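Long-range contacts in penicillin-binding protein (Bacillus halodurans, PDB 3TG9), which probably binds penicillin and related beta-lactams, as a serine-type penicillin-binding protein of the beta-lactamase family: residues H126-L134 / L220-G228; G291-H299 / V311-Y321. All blocks are in the same frame, centred on the assembly; numbering follows the deposited sequence.

Interaction 1. Residues H126-L134 / L220-G228; sequences HLRRLKDFL and LPVIGGSDG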
loop_
_atom_site.group_PDB
_atom_site.type_symbol
_atom_site.label_atom_id
_atom_site.label_comp_id
_atom_site.label_asym_id
_atom_site.label_seq_id
_atom_site.Cartn_x
_atom_site.Cartn_y
_atom_site.Cartn_z
ATOM N N HIS B 126 0.197 -11.123 -1.898
ATOM C CA HIS B 126 0.619 -12.340 -2.567
ATOM C C HIS B 126 -0.472 -12.938 -3.463
ATOM O O HIS B 126 -0.319 -14.041 -3.992
ATOM C CB HIS B 126 1.222 -13.334 -1.576
ATOM C CG HIS B 126 2.586 -12.930 -1.109
ATOM N ND1 HIS B 126 2.915 -12.800 0.221
ATOM C CD2 HIS B 126 3.693 -12.575 -1.809
ATOM C CE1 HIS B 126 4.174 -12.413 0.324
ATOM N NE2 HIS B 126 4.670 -12.267 -0.892
ATOM N N LEU B 127 -1.554 -12.185 -3.651
ATOM C CA LEU B 127 -2.589 -12.544 -4.621
ATOM C C LEU B 127 -2.288 -11.893 -5.956
ATOM O O LEU B 127 -2.939 -10.925 -6.339
ATOM C CB LEU B 127 -3.957 -12.076 -4.135
ATOM C CG LEU B 127 -4.408 -12.836 -2.896
ATOM C CD1 LEU B 127 -5.521 -12.101 -2.165
ATOM C CD2 LEU B 127 -4.841 -14.228 -3.316
ATOM N N ARG B 128 -1.304 -12.430 -6.667
ATOM C CA ARG B 128 -0.828 -11.794 -7.886
ATOM C C ARG B 128 -1.238 -12.540 -9.155
ATOM O O ARG B 128 -1.305 -11.952 -10.235
ATOM C CB ARG B 128 0.682 -11.617 -7.793
ATOM C CG ARG B 128 1.095 -11.128 -6.424
ATOM C CD ARG B 128 2.325 -10.261 -6.487
ATOM N NE ARG B 128 2.053 -8.961 -7.081
ATOM C CZ ARG B 128 2.373 -7.784 -6.537
ATOM N NH1 ARG B 128 2.084 -6.667 -7.188
ATOM N NH2 ARG B 128 2.978 -7.707 -5.356
ATOM N N ARG B 129 -1.522 -13.829 -9.013
ATOM C CA ARG B 129 -2.009 -14.630 -10.121
ATOM C C ARG B 129 -3.347 -15.203 -9.715
ATOM O O ARG B 129 -3.627 -15.359 -8.527
ATOM C CB ARG B 129 -1.046 -15.771 -10.442
ATOM C CG ARG B 129 0.382 -15.342 -10.728
ATOM C CD ARG B 129 0.473 -14.503 -11.988
ATOM N NE ARG B 129 -0.450 -14.954 -13.028
ATOM C CZ ARG B 129 -0.212 -15.964 -13.860
ATOM N NH1 ARG B 129 0.925 -16.650 -13.777
ATOM N NH2 ARG B 129 -1.113 -16.293 -14.777
ATOM N N LEU B 130 -4.178 -15.514 -10.700
ATOM C CA LEU B 130 -5.503 -16.033 -10.420
ATOM C C LEU B 130 -5.434 -17.335 -9.629
ATOM O O LEU B 130 -6.283 -17.600 -8.779
ATOM C CB LEU B 130 -6.282 -16.225 -11.720
ATOM C CG LEU B 130 -6.541 -14.959 -12.543
ATOM C CD1 LEU B 130 -7.535 -15.246 -13.636
ATOM C CD2 LEU B 130 -7.037 -13.835 -11.663
ATOM N N LYS B 131 -4.421 -18.149 -9.901
ATOM C CA LYS B 131 -4.285 -19.411 -9.183
ATOM C C LYS B 131 -4.107 -19.207 -7.687
ATOM O O LYS B 131 -4.398 -20.104 -6.895
ATOM C CB LYS B 131 -3.162 -20.278 -9.763
ATOM C CG LYS B 131 -2.179 -19.548 -10.667
ATOM C CD LYS B 131 -0.969 -19.052 -9.903
ATOM C CE LYS B 131 -0.342 -20.176 -9.098
ATOM N NZ LYS B 131 -0.041 -21.350 -9.960
ATOM N N ASP B 132 -3.656 -18.020 -7.296
ATOM C CA ASP B 132 -3.424 -17.745 -5.880
ATOM C C ASP B 132 -4.737 -17.738 -5.095
ATOM O O ASP B 132 -4.742 -17.867 -3.873
ATOM C CB ASP B 132 -2.667 -16.424 -5.691
ATOM C CG ASP B 132 -1.267 -16.467 -6.275
ATOM O OD1 ASP B 132 -0.617 -17.529 -6.186
ATOM O OD2 ASP B 132 -0.811 -15.444 -6.826
ATOM N N PHE B 133 -5.852 -17.597 -5.801
ATOM C CA PHE B 133 -7.156 -17.612 -5.150
ATOM C C PHE B 133 -7.659 -19.033 -4.895
ATOM O O PHE B 133 -8.495 -19.244 -4.021
ATOM C CB PHE B 133 -8.186 -16.833 -5.976
ATOM C CG PHE B 133 -7.928 -15.345 -6.034
ATOM C CD1 PHE B 133 -8.714 -14.464 -5.302
ATOM C CD2 PHE B 133 -6.909 -14.829 -6.822
ATOM C CE1 PHE B 133 -8.492 -13.099 -5.355
ATOM C CE2 PHE B 133 -6.675 -13.464 -6.874
ATOM C CZ PHE B 133 -7.467 -12.598 -6.136
ATOM N N LEU B 134 -7.157 -20.000 -5.658
ATOM C CA LEU B 134 -7.676 -21.373 -5.601
ATOM C C LEU B 134 -7.761 -21.969 -4.191
ATOM O O LEU B 134 -8.810 -22.501 -3.806
ATOM C CB LEU B 134 -6.861 -22.300 -6.507
ATOM C CG LEU B 134 -7.282 -22.308 -7.971
ATOM C CD1 LEU B 134 -6.192 -22.948 -8.820
ATOM C CD2 LEU B 134 -8.646 -23.005 -8.157
ATOM N N LEU B 220 -7.738 -4.882 -0.683
ATOM C CA LEU B 220 -8.085 -5.600 -1.914
ATOM C C LEU B 220 -6.913 -6.477 -2.349
ATOM O O LEU B 220 -5.789 -6.253 -1.915
ATOM C CB LEU B 220 -8.397 -4.611 -3.042
ATOM C CG LEU B 220 -9.758 -3.907 -3.099
ATOM C CD1 LEU B 220 -10.015 -3.038 -1.885
ATOM C CD2 LEU B 220 -9.842 -3.076 -4.372
ATOM N N PRO B 221 -7.170 -7.482 -3.204
ATOM C CA PRO B 221 -6.032 -8.170 -3.822
ATOM C C PRO B 221 -5.129 -7.132 -4.487
ATOM O O PRO B 221 -5.617 -6.125 -5.018
ATOM C CB PRO B 221 -6.696 -9.068 -4.868
ATOM C CG PRO B 221 -8.076 -9.324 -4.315
ATOM C CD PRO B 221 -8.467 -8.052 -3.622
ATOM N N VAL B 222 -3.826 -7.366 -4.453
ATOM C CA VAL B 222 -2.868 -6.340 -4.834
ATOM C C VAL B 222 -3.085 -5.906 -6.278
ATOM O O VAL B 222 -2.767 -4.782 -6.648
ATOM C CB VAL B 222 -1.416 -6.816 -4.613
ATOM C CG1 VAL B 222 -1.163 -8.103 -5.372
ATOM C CG2 VAL B 222 -0.409 -5.728 -5.009
ATOM N N ILE B 223 -3.645 -6.799 -7.088
ATOM C CA ILE B 223 -3.904 -6.493 -8.485
ATOM C C ILE B 223 -5.269 -7.053 -8.838
ATOM O O ILE B 223 -5.714 -8.028 -8.240
ATOM C CB ILE B 223 -2.814 -7.071 -9.425
ATOM C CG1 ILE B 223 -3.027 -6.605 -10.870
ATOM C CG2 ILE B 223 -2.792 -8.585 -9.362
ATOM C CD1 ILE B 223 -1.913 -7.042 -11.814
ATOM N N GLY B 224 -5.946 -6.413 -9.787
ATOM C CA GLY B 224 -7.270 -6.839 -10.196
ATOM C C GLY B 224 -7.203 -8.148 -10.956
ATOM O O GLY B 224 -6.124 -8.564 -11.391
ATOM N N GLY B 225 -8.354 -8.793 -11.118
ATOM C CA GLY B 225 -8.414 -10.088 -11.759
ATOM C C GLY B 225 -9.736 -10.331 -12.463
ATOM O O GLY B 225 -10.480 -9.395 -12.761
ATOM N N SER B 226 -10.029 -11.601 -12.720
ATOM C CA SER B 226 -11.187 -11.980 -13.512
ATOM C C SER B 226 -12.513 -11.754 -12.783
ATOM O O SER B 226 -13.573 -11.774 -13.406
ATOM C CB SER B 226 -11.060 -13.436 -13.966
ATOM O OG SER B 226 -10.822 -14.295 -12.861
ATOM N N ASP B 227 -12.458 -11.531 -11.472
ATOM C CA ASP B 227 -13.676 -11.256 -10.713
ATOM C C ASP B 227 -13.836 -9.788 -10.307
ATOM O O ASP B 227 -14.927 -9.360 -9.928
ATOM C CB ASP B 227 -13.801 -12.177 -9.502
ATOM C CG ASP B 227 -12.857 -11.799 -8.382
ATOM O OD1 ASP B 227 -11.783 -11.209 -8.645
ATOM O OD2 ASP B 227 -13.194 -12.108 -7.226
ATOM N N GLY B 228 -12.764 -9.009 -10.407
ATOM C CA GLY B 228 -12.864 -7.591 -10.126
ATOM C C GLY B 228 -11.538 -6.869 -10.041
ATOM O O GLY B 228 -10.469 -7.479 -10.091
HETATM O O HOH W 1 -5.027 -10.745 -8.184
#

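Interaction 2. Residues G291-H299 / V311-Y321; sequences GYDPGVCFH and VVCANQSSGAY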
loop_
_atom_site.group_PDB
_atom_site.type_symbol
_atom_site.label_atom_id
_atom_site.label_comp_id
_atom_site.label_asym_id
_atom_site.label_seq_id
_atom_site.Cartn_x
_atom_site.Cartn_y
_atom_site.Cartn_z
ATOM N N GLY B 291 -19.914 -2.394 -9.261
ATOM C CA GLY B 291 -18.911 -3.000 -8.407
ATOM C C GLY B 291 -18.800 -2.193 -7.142
ATOM O O GLY B 291 -18.918 -0.966 -7.179
ATOM N N TYR B 292 -18.606 -2.887 -6.025
ATOM C CA TYR B 292 -18.327 -2.256 -4.745
ATOM C C TYR B 292 -17.157 -2.945 -4.042
ATOM O O TYR B 292 -17.173 -4.161 -3.830
ATOM C CB TYR B 292 -19.563 -2.284 -3.846
ATOM C CG TYR B 292 -20.643 -1.329 -4.291
ATOM C CD1 TYR B 292 -21.477 -1.634 -5.372
ATOM C CD2 TYR B 292 -20.831 -0.118 -3.635
ATOM C CE1 TYR B 292 -22.480 -0.746 -5.789
ATOM C CE2 TYR B 292 -21.822 0.769 -4.039
ATOM C CZ TYR B 292 -22.644 0.451 -5.113
ATOM O OH TYR B 292 -23.610 1.351 -5.488
ATOM N N ASP B 293 -16.140 -2.158 -3.700
ATOM C CA ASP B 293 -15.005 -2.644 -2.925
ATOM C C ASP B 293 -14.720 -1.587 -1.864
ATOM O O ASP B 293 -15.203 -0.453 -1.969
ATOM C CB ASP B 293 -13.763 -2.805 -3.815
ATOM C CG ASP B 293 -13.656 -4.185 -4.464
ATOM O OD1 ASP B 293 -14.185 -5.164 -3.905
ATOM O OD2 ASP B 293 -13.013 -4.289 -5.541
ATOM N N PRO B 294 -13.940 -1.943 -0.833
ATOM C CA PRO B 294 -13.451 -0.881 0.052
ATOM C C PRO B 294 -12.759 0.234 -0.739
ATOM O O PRO B 294 -11.833 -0.038 -1.495
ATOM C CB PRO B 294 -12.461 -1.627 0.952
ATOM C CG PRO B 294 -13.103 -3.018 1.084
ATOM C CD PRO B 294 -13.643 -3.294 -0.306
ATOM N N GLY B 295 -13.236 1.465 -0.582
ATOM C CA GLY B 295 -12.689 2.610 -1.289
ATOM C C GLY B 295 -13.069 2.731 -2.756
ATOM O O GLY B 295 -12.474 3.529 -3.488
ATOM N N VAL B 296 -14.050 1.941 -3.189
ATOM C CA VAL B 296 -14.422 1.861 -4.601
ATOM C C VAL B 296 -15.920 1.649 -4.809
ATOM O O VAL B 296 -16.529 0.799 -4.154
ATOM C CB VAL B 296 -13.750 0.657 -5.264
ATOM C CG1 VAL B 296 -14.304 0.443 -6.658
ATOM C CG2 VAL B 296 -12.237 0.829 -5.294
ATOM N N CYS B 297 -16.512 2.404 -5.732
ATOM C CA CYS B 297 -17.835 2.054 -6.264
ATOM C C CYS B 297 -17.956 2.468 -7.734
ATOM O O CYS B 297 -17.221 3.332 -8.217
ATOM C CB CYS B 297 -18.977 2.608 -5.407
ATOM S SG CYS B 297 -19.092 4.401 -5.338
ATOM N N PHE B 298 -18.870 1.822 -8.446
ATOM C CA PHE B 298 -18.894 1.895 -9.895
ATOM C C PHE B 298 -20.261 1.452 -10.408
ATOM O O PHE B 298 -20.777 0.428 -9.983
ATOM C CB PHE B 298 -17.814 0.972 -10.455
ATOM C CG PHE B 298 -17.800 0.866 -11.960
ATOM C CD1 PHE B 298 -17.361 1.927 -12.746
ATOM C CD2 PHE B 298 -18.202 -0.307 -12.589
ATOM C CE1 PHE B 298 -17.313 1.824 -14.124
ATOM C CE2 PHE B 298 -18.153 -0.418 -13.961
ATOM C CZ PHE B 298 -17.715 0.655 -14.733
ATOM N N HIS B 299 -20.840 2.238 -11.306
ATOM C CA HIS B 299 -22.062 1.840 -12.006
ATOM C C HIS B 299 -21.930 2.280 -13.435
ATOM O O HIS B 299 -21.531 3.407 -13.702
ATOM C CB HIS B 299 -23.308 2.491 -11.405
ATOM C CG HIS B 299 -23.891 1.732 -10.259
ATOM N ND1 HIS B 299 -23.650 2.061 -8.945
ATOM C CD2 HIS B 299 -24.707 0.650 -10.231
ATOM C CE1 HIS B 299 -24.283 1.215 -8.153
ATOM N NE2 HIS B 299 -24.934 0.349 -8.912
ATOM N N VAL B 311 -21.567 6.224 -17.222
ATOM C CA VAL B 311 -20.441 5.644 -16.509
ATOM C C VAL B 311 -20.260 6.459 -15.252
ATOM O O VAL B 311 -20.098 7.671 -15.324
ATOM C CB VAL B 311 -19.139 5.699 -17.328
ATOM C CG1 VAL B 311 -18.012 5.042 -16.564
ATOM C CG2 VAL B 311 -19.324 5.033 -18.687
ATOM N N VAL B 312 -20.321 5.812 -14.099
ATOM C CA VAL B 312 -19.994 6.490 -12.850
ATOM C C VAL B 312 -18.843 5.777 -12.143
ATOM O O VAL B 312 -19.002 4.657 -11.660
ATOM C CB VAL B 312 -21.222 6.606 -11.923
ATOM C CG1 VAL B 312 -20.887 7.430 -10.702
ATOM C CG2 VAL B 312 -22.399 7.235 -12.677
ATOM N N CYS B 313 -17.677 6.422 -12.117
ATOM C CA CYS B 313 -16.516 5.909 -11.394
ATOM C C CYS B 313 -16.316 6.730 -10.125
ATOM O O CYS B 313 -16.435 7.950 -10.151
ATOM C CB CYS B 313 -15.265 5.982 -12.266
ATOM S SG CYS B 313 -15.268 4.922 -13.724
ATOM N N ALA B 314 -16.041 6.069 -9.008
ATOM C CA ALA B 314 -15.764 6.790 -7.769
ATOM C C ALA B 314 -14.661 6.130 -6.948
ATOM O O ALA B 314 -14.616 4.901 -6.846
ATOM C CB ALA B 314 -17.020 6.931 -6.942
ATOM N N ASN B 315 -13.783 6.953 -6.368
ATOM C CA ASN B 315 -12.751 6.457 -5.455
ATOM C C ASN B 315 -13.166 6.623 -3.999
ATOM O O ASN B 315 -12.365 6.993 -3.152
ATOM C CB ASN B 315 -11.357 7.062 -5.747
ATOM C CG ASN B 315 -11.248 8.551 -5.392
ATOM O OD1 ASN B 315 -12.172 9.338 -5.640
ATOM N ND2 ASN B 315 -10.093 8.947 -4.826
ATOM N N GLN B 316 -14.444 6.365 -3.739
ATOM C CA GLN B 316 -14.972 6.243 -2.383
ATOM C C GLN B 316 -15.904 5.036 -2.343
ATOM O O GLN B 316 -16.230 4.454 -3.384
ATOM C CB GLN B 316 -15.728 7.500 -1.967
ATOM C CG GLN B 316 -16.983 7.746 -2.782
ATOM C CD GLN B 316 -17.692 9.032 -2.390
ATOM O OE1 GLN B 316 -17.270 10.127 -2.761
ATOM N NE2 GLN B 316 -18.791 8.900 -1.649
ATOM N N SER B 317 -16.333 4.661 -1.146
ATOM C CA SER B 317 -17.034 3.394 -0.948
ATOM C C SER B 317 -18.483 3.320 -1.477
ATOM O O SER B 317 -18.922 2.261 -1.914
ATOM C CB SER B 317 -16.957 2.982 0.524
ATOM O OG SER B 317 -15.625 2.625 0.875
ATOM N N SER B 318 -19.222 4.427 -1.443
ATOM C CA SER B 318 -20.589 4.426 -1.954
ATOM C C SER B 318 -20.976 5.752 -2.599
ATOM O O SER B 318 -20.303 6.763 -2.413
ATOM C CB SER B 318 -21.579 4.077 -0.841
ATOM O OG SER B 318 -21.385 4.927 0.272
ATOM N N GLY B 319 -22.061 5.738 -3.369
ATOM C CA GLY B 319 -22.583 6.954 -3.969
ATOM C C GLY B 319 -22.819 6.902 -5.469
ATOM O O GLY B 319 -23.643 7.653 -5.994
ATOM N N ALA B 320 -22.096 6.034 -6.172
ATOM C CA ALA B 320 -22.201 5.973 -7.626
ATOM C C ALA B 320 -23.624 5.638 -8.086
ATOM O O ALA B 320 -24.044 6.040 -9.164
ATOM C CB ALA B 320 -21.213 4.977 -8.192
ATOM N N TYR B 321 -24.360 4.901 -7.269
ATOM C CA TYR B 321 -25.704 4.505 -7.643
ATOM C C TYR B 321 -26.651 5.696 -7.673
ATOM O O TYR B 321 -27.364 5.907 -8.650
ATOM C CB TYR B 321 -26.244 3.466 -6.675
ATOM C CG TYR B 321 -27.706 3.198 -6.894
ATOM C CD1 TYR B 321 -28.664 3.716 -6.033
ATOM C CD2 TYR B 321 -28.133 2.443 -7.977
ATOM C CE1 TYR B 321 -30.006 3.479 -6.237
ATOM C CE2 TYR B 321 -29.473 2.197 -8.190
ATOM C CZ TYR B 321 -30.406 2.717 -7.316
ATOM O OH TYR B 321 -31.745 2.469 -7.522
HETATM O O HOH W 2 -24.080 3.542 -4.146
HETATM O O HOH W 3 -17.896 -0.125 -1.770
#

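Interaction 1. Residues H126-L134 / L220-G228
Pro221 lies against Phe133 and Leu127 together: its CG is 3.8 Å from Phe133 CZ, at the edge of the ring and near its plane, while its CB is 4.1 Å from Leu127 CB. Phe133 and Pro221 cross at about a right angle, and Leu127 CD2 covers one ring face. Val222 follows with both methyls on the guanidinium of Arg128. CG1 sits over the centre of the group, 3.7 Å above its plane, and Val222 CG2 comes within 3.4 Å of Arg128 NH1. Bends at chi2 (-149°) and chi3 (71°) swing the arginine over the valine, with NH1 salt-bridged to Asp195. A water joins the backbones at Ile223, donating to Ile223 O and to Leu127 O at 2.8 Å each. The contact joins two regions of the beta-lactamase-type fold, the one before helix 155-168 and the loop after strand 213-215, which passes close to a probable SxxK motif. At Gly225, the lack of a side chain admits Leu130 CD2, which lies 4.0 Å from Gly225 CA. Leu130 CD1 packs at 3.5 Å from Ser226 OG, whose polar partner is Phe157 O. Asp227 O then accepts a hydrogen bond from NZ of Lys58, the lysine of the SxxK motif.

Interaction 2. Residues G291-H299 / V311-Y321
The Tyr292 ring presents its edge to the second segment, with Ser317 O near the ring plane and 3.5 Å from Tyr292 CD2. In the same plane, a water hydrogen-bonded to Tyr292 OH at 2.6 Å accepts from Gly319 N. The edge of Phe298 receives the sulfur of Cys313, 4.9 Å from the ring centroid, a Cys sulfur-aromatic contact. CG of Phe298 is anti to the backbone N (chi1 175°), which carries the ring along this face of the sheet to Val311 CG1. Tyr321 has CD2 over one face of the His299 imidazole; the two rings are oblique, their planes at 57°, and Ala320 CB lies at the imidazole edge.

The backbone contact is the antiparallel hairpin of strands 296-303 and 308-314, part of the central sheet of this fold. Cys297 pairs with Ala314 and His299 with Val312 as hydrogen-bonded pairs, and between them Phe298 faces Cys313 as a non-hydrogen-bonded one. Phe298 and Cys313 share one face of the sheet, while Cys297, His299, Val312 and Ala314 are on the other. Past the strand end, Ser317 OG accepts at 3.0 Å from the N of Gly295, a residue of the type II turn that links strand 284-293 to strand 296-303. Cys297 SG stands between its own N and carbonyl carbon (chi1 65°), where it accepts from Ala320 N at 3.5 Å and packs on Ala314 CB at 3.6 Å and on Ala320 CB.

The thiol is therefore both an apolar packing atom and an acceptor for the first turn of helix 320-330. Backbone bonds fix the register of the strands, whereas sulfur, hydroxyl and water join the turn and the helix start to them.

The two contacts meet at Leu220, whose methyls pack on Asp293 and Pro294, although their centres are about 20 Å apart. Interaction 1 is a buried contact next to helices 155-168 and 172-182, and depends on apolar side chains, one arginine face and a bridging water. Interaction 2 is partly buried and belongs to the central sheet: direct backbone bonds dominate inside it, while tyrosines and serines lie toward its exposed margin. They share no secondary structure element. The side chains of Ser226 and Asp293 both lie near the probable SxxK motif without touching it, whereas the backbone of 220-228 reaches it directly. Only interaction 1 also reaches the second subunit.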